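Glutathione S-transferase 2 (Onchocerca volvulus, PDB 1TU8) catalyses the conjugation of glutathione to electrophilic substrates and appears to play a central role in the parasite's detoxification system. Local coordinates at residues S2-Y7 / C52-D57. Numbering follows the deposited sequence.
Sequences SYKLTY and CLYDGD. With GTX (S-hexylglutathione), chain E.
Cys52 faces Thr6 across two antiparallel strands, 3-8 and 52-55. Their backbones exchange two hydrogen bonds, the shorter from Thr6 N to Cys52 O at 2.8 Å. SG of Cys52 lies over one face of the Tyr54 ring, offset toward its rim. Leu53 is next and pairs with Leu5 without backbone hydrogen bonds. Its CG lies anti to the backbone N (chi1 180°), and its CD1 reaches CD1 of Leu5 and CD2 of Tyr3, both at 4.2 Å. Helix 15-23 covers Leu5 on this face through Ile17 and Arg18.

Tyr54 shares the other face with Lys4 and Thr6. Tyr54 N and Lys4 O bond at 2.9 Å, and Lys4 N returns the bond to Tyr54 O. The Lys4 chain runs alongside the ring, with CE 3.8 Å from CD1 of Tyr54. Thr6 OG1 meets the ring at its edge, in plane, 3.5 Å from CE1 of Tyr54. That hydroxyl is hydrogen-bonded to Asp31 of strand 29-33.

Asp55 sets its carboxylate beside the Tyr3 ring, the planes 45° apart, with CG 3.5 Å from CE2 of Tyr3. Lys73 bridges the two polar ends, and NE2 of His69 is hydrogen-bonded to the same oxygen of Asp55, OD2. A water links OD1 of Asp55 to OG of Ser2. Gly56 gives its N to Ser2 O and closes the ladder.

The pairing joins the two central strands of the thioredoxin-like N-terminal domain. Strand 3-8 carries Tyr7 near its end, and the OH of Tyr7 is 3.1 Å from SG2 of S-hexylglutathione. The ladder thus ties the strand bearing this tyrosine into the sheet, while the salt bridge from Lys73, with the hydrogen bond to His69, probably helps keep Asp55 ionised.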
ATOM      1  N   SER A   2      15.536 -11.911  18.625  1.00 26.63           N
ATOM      2  CA  SER A   2      15.931 -10.704  17.875  1.00 25.26           C
ATOM      3  C   SER A   2      14.766 -10.064  17.081  1.00 23.54           C
ATOM      4  O   SER A   2      14.877  -8.917  16.643  1.00 23.56           O
ATOM      5  CB  SER A   2      17.153 -10.965  16.971  1.00 25.51           C
ATOM      6  OG  SER A   2      16.796 -11.574  15.744  1.00 27.09           O
ATOM      7  N   TYR A   3      13.660 -10.792  16.918  1.00 20.97           N
ATOM      8  CA  TYR A   3      12.441 -10.260  16.290  1.00 19.41           C
ATOM      9  C   TYR A   3      11.248 -10.291  17.246  1.00 18.45           C
ATOM     10  O   TYR A   3      11.028 -11.294  17.912  1.00 18.15           O
ATOM     11  CB  TYR A   3      12.065 -11.087  15.062  1.00 18.95           C
ATOM     12  CG  TYR A   3      13.049 -10.994  13.926  1.00 17.55           C
ATOM     13  CD1 TYR A   3      13.993 -11.994  13.722  1.00 17.04           C
ATOM     14  CD2 TYR A   3      13.044  -9.910  13.060  1.00 17.16           C
ATOM     15  CE1 TYR A   3      14.916 -11.921  12.671  1.00 15.72           C
ATOM     16  CE2 TYR A   3      13.957  -9.828  11.994  1.00 16.28           C
ATOM     17  CZ  TYR A   3      14.888 -10.832  11.811  1.00 16.09           C
ATOM     18  OH  TYR A   3      15.799 -10.765  10.775  1.00 16.55           O
ATOM     19  N   LYS A   4      10.483  -9.203  17.295  1.00 17.63           N
ATOM     20  CA  LYS A   4       9.181  -9.173  17.967  1.00 17.19           C
ATOM     21  C   LYS A   4       8.132  -8.534  17.055  1.00 16.48           C
ATOM     22  O   LYS A   4       8.314  -7.410  16.586  1.00 15.52           O
ATOM     23  CB  LYS A   4       9.247  -8.396  19.290  1.00 17.39           C
ATOM     24  CG  LYS A   4       7.891  -8.226  19.975  1.00 19.16           C
ATOM     25  CD  LYS A   4       8.014  -7.895  21.471  1.00 21.55           C
ATOM     26  CE  LYS A   4       8.327  -6.428  21.703  1.00 23.34           C
ATOM     27  NZ  LYS A   4       8.539  -6.138  23.166  1.00 25.81           N
ATOM     28  N   LEU A   5       7.038  -9.251  16.817  1.00 15.42           N
ATOM     29  CA  LEU A   5       5.932  -8.733  16.030  1.00 15.32           C
ATOM     30  C   LEU A   5       4.778  -8.402  16.951  1.00 15.35           C
ATOM     31  O   LEU A   5       4.150  -9.296  17.519  1.00 16.03           O
ATOM     32  CB  LEU A   5       5.477  -9.751  14.994  1.00 14.84           C
ATOM     33  CG  LEU A   5       4.451  -9.251  13.986  1.00 14.78           C
ATOM     34  CD1 LEU A   5       5.076  -8.182  13.096  1.00 14.66           C
ATOM     35  CD2 LEU A   5       3.934 -10.415  13.172  1.00 14.61           C
ATOM     36  N   THR A   6       4.500  -7.115  17.080  1.00 14.94           N
ATOM     37  CA  THR A   6       3.430  -6.635  17.935  1.00 14.88           C
ATOM     38  C   THR A   6       2.192  -6.338  17.096  1.00 14.89           C
ATOM     39  O   THR A   6       2.231  -5.510  16.190  1.00 14.68           O
ATOM     40  CB  THR A   6       3.911  -5.390  18.675  1.00 15.26           C
ATOM     41  OG1 THR A   6       5.006  -5.745  19.538  1.00 15.50           O
ATOM     42  CG2 THR A   6       2.836  -4.838  19.588  1.00 15.43           C
ATOM     43  N   TYR A   7       1.111  -7.046  17.394  1.00 15.22           N
ATOM     44  CA  TYR A   7      -0.183  -6.821  16.751  1.00 15.39           C
ATOM     45  C   TYR A   7      -1.301  -7.274  17.688  1.00 15.70           C
ATOM     46  O   TYR A   7      -1.051  -7.787  18.782  1.00 16.16           O
ATOM     47  CB  TYR A   7      -0.251  -7.588  15.430  1.00 15.45           C
ATOM     48  CG  TYR A   7      -1.426  -7.225  14.536  1.00 15.10           C
ATOM     49  CD1 TYR A   7      -2.352  -8.187  14.153  1.00 14.30           C
ATOM     50  CD2 TYR A   7      -1.598  -5.920  14.059  1.00 14.71           C
ATOM     51  CE1 TYR A   7      -3.420  -7.869  13.330  1.00 14.55           C
ATOM     52  CE2 TYR A   7      -2.679  -5.589  13.235  1.00 14.76           C
ATOM     53  CZ  TYR A   7      -3.582  -6.579  12.873  1.00 14.60           C
ATOM     54  OH  TYR A   7      -4.650  -6.294  12.053  1.00 15.97           O
ATOM     55  N   CYS A  52       3.724  -3.760  14.305  1.00 14.20           N
ATOM     56  CA  CYS A  52       5.082  -3.247  14.462  1.00 13.84           C
ATOM     57  C   CYS A  52       6.040  -4.416  14.515  1.00 13.89           C
ATOM     58  O   CYS A  52       5.825  -5.346  15.284  1.00 13.62           O
ATOM     59  CB  CYS A  52       5.216  -2.450  15.752  1.00 13.95           C
ATOM     60  SG  CYS A  52       6.825  -1.657  15.930  1.00 14.40           S
ATOM     61  N   LEU A  53       7.092  -4.384  13.695  1.00 13.71           N
ATOM     62  CA  LEU A  53       8.177  -5.339  13.806  1.00 13.66           C
ATOM     63  C   LEU A  53       9.375  -4.649  14.426  1.00 14.36           C
ATOM     64  O   LEU A  53       9.874  -3.672  13.882  1.00 14.14           O
ATOM     65  CB  LEU A  53       8.551  -5.902  12.438  1.00 13.80           C
ATOM     66  CG  LEU A  53       9.696  -6.924  12.453  1.00 14.21           C
ATOM     67  CD1 LEU A  53       9.231  -8.264  13.015  1.00 14.34           C
ATOM     68  CD2 LEU A  53      10.320  -7.097  11.072  1.00 14.20           C
ATOM     69  N   TYR A  54       9.818  -5.158  15.572  1.00 15.10           N
ATOM     70  CA  TYR A  54      11.086  -4.773  16.137  1.00 16.00           C
ATOM     71  C   TYR A  54      12.097  -5.749  15.568  1.00 16.53           C
ATOM     72  O   TYR A  54      12.043  -6.941  15.848  1.00 17.08           O
ATOM     73  CB  TYR A  54      11.053  -4.844  17.665  1.00 16.22           C
ATOM     74  CG  TYR A  54      10.018  -3.952  18.308  1.00 16.56           C
ATOM     75  CD1 TYR A  54       8.715  -4.407  18.538  1.00 17.26           C
ATOM     76  CD2 TYR A  54      10.341  -2.658  18.705  1.00 16.42           C
ATOM     77  CE1 TYR A  54       7.760  -3.585  19.151  1.00 15.70           C
ATOM     78  CE2 TYR A  54       9.395  -1.836  19.312  1.00 17.57           C
ATOM     79  CZ  TYR A  54       8.116  -2.308  19.537  1.00 16.45           C
ATOM     80  OH  TYR A  54       7.191  -1.497  20.147  1.00 16.16           O
ATOM     81  N   ASP A  55      12.977  -5.236  14.719  1.00 17.28           N
ATOM     82  CA  ASP A  55      14.065  -5.991  14.140  1.00 17.99           C
ATOM     83  C   ASP A  55      15.353  -5.488  14.789  1.00 18.60           C
ATOM     84  O   ASP A  55      15.905  -4.463  14.393  1.00 17.56           O
ATOM     85  CB  ASP A  55      14.059  -5.772  12.625  1.00 18.19           C
ATOM     86  CG  ASP A  55      15.171  -6.500  11.916  1.00 18.86           C
ATOM     87  OD1 ASP A  55      16.102  -7.015  12.589  1.00 18.62           O
ATOM     88  OD2 ASP A  55      15.192  -6.594  10.662  1.00 19.63           O
ATOM     89  N   GLY A  56      15.840  -6.226  15.785  1.00 19.85           N
ATOM     90  CA  GLY A  56      16.940  -5.755  16.605  1.00 20.49           C
ATOM     91  C   GLY A  56      16.544  -4.427  17.221  1.00 21.04           C
ATOM     92  O   GLY A  56      15.515  -4.334  17.875  1.00 21.16           O
ATOM     93  N   ASP A  57      17.327  -3.391  16.947  1.00 20.00           N
ATOM     94  CA  ASP A  57      17.083  -2.057  17.491  1.00 20.00           C
ATOM     95  C   ASP A  57      16.143  -1.208  16.621  1.00 20.00           C
ATOM     96  O   ASP A  57      15.748  -0.118  17.038  1.00 20.00           O
ATOM     97  CB  ASP A  57      18.422  -1.302  17.636  1.00 20.00           C
ATOM     98  CG  ASP A  57      19.111  -1.545  18.980  1.00 20.00           C
ATOM     99  OD1 ASP A  57      19.989  -2.478  19.092  1.00 20.00           O
ATOM    100  OD2 ASP A  57      18.809  -0.813  19.997  1.00 20.00           O
TER
HETATM  101  N1  GTX E2001      -1.596   0.830   6.663  1.00 16.58           N
HETATM  102  CA1 GTX E2001      -1.350   0.323   8.005  1.00 16.03           C
HETATM  103  C1  GTX E2001      -0.622  -0.985   7.881  1.00 15.70           C
HETATM  104  O11 GTX E2001      -0.747  -1.673   6.789  1.00 12.32           O
HETATM  105  O12 GTX E2001       0.133  -1.450   8.844  1.00 13.52           O
HETATM  106  CB1 GTX E2001      -2.689   0.153   8.719  1.00 16.19           C
HETATM  107  CG1 GTX E2001      -2.511  -0.146  10.208  1.00 17.09           C
HETATM  108  CD1 GTX E2001      -3.846  -0.318  10.897  1.00 17.36           C
HETATM  109  OE1 GTX E2001      -5.034   0.002  10.241  1.00 18.00           O
HETATM  110  N2  GTX E2001      -3.809  -0.765  12.154  1.00 19.79           N
HETATM  111  CA2 GTX E2001      -4.978  -0.978  12.991  1.00 20.23           C
HETATM  112  C2  GTX E2001      -4.795  -0.345  14.338  1.00 20.00           C
HETATM  113  O2  GTX E2001      -3.529  -0.310  14.945  1.00 19.48           O
HETATM  114  CB2 GTX E2001      -5.176  -2.474  13.195  1.00 21.36           C
HETATM  115  SG2 GTX E2001      -5.457  -3.323  11.625  1.00 23.40           S
HETATM  116  C1S GTX E2001      -7.259  -3.138  11.679  1.00 27.66           C
HETATM  117  C2S GTX E2001      -7.971  -4.333  12.324  1.00 30.43           C
HETATM  118  C3S GTX E2001      -7.866  -4.296  13.845  1.00 32.15           C
HETATM  119  C4S GTX E2001      -9.031  -4.975  14.555  1.00 33.83           C
HETATM  120  C5S GTX E2001      -8.828  -4.914  16.069  1.00 34.88           C
HETATM  121  C6S GTX E2001      -9.038  -3.508  16.622  1.00 36.08           C
HETATM  122  N3  GTX E2001      -5.871   0.188  14.902  1.00 21.90           N
HETATM  123  CA3 GTX E2001      -5.876   0.566  16.308  1.00 22.81           C
HETATM  124  C3  GTX E2001      -5.990   2.058  16.479  1.00 23.79           C
HETATM  125  O31 GTX E2001      -6.084   2.569  17.678  1.00 26.00           O
HETATM  126  O32 GTX E2001      -5.995   2.863  15.444  1.00 23.01           O
HETATM  127  O   HOH W   1      17.159  -9.088  14.064  1.00 31.65           O
HETATM  128  O   HOH W   2      14.174  -6.563  18.780  1.00 34.77           O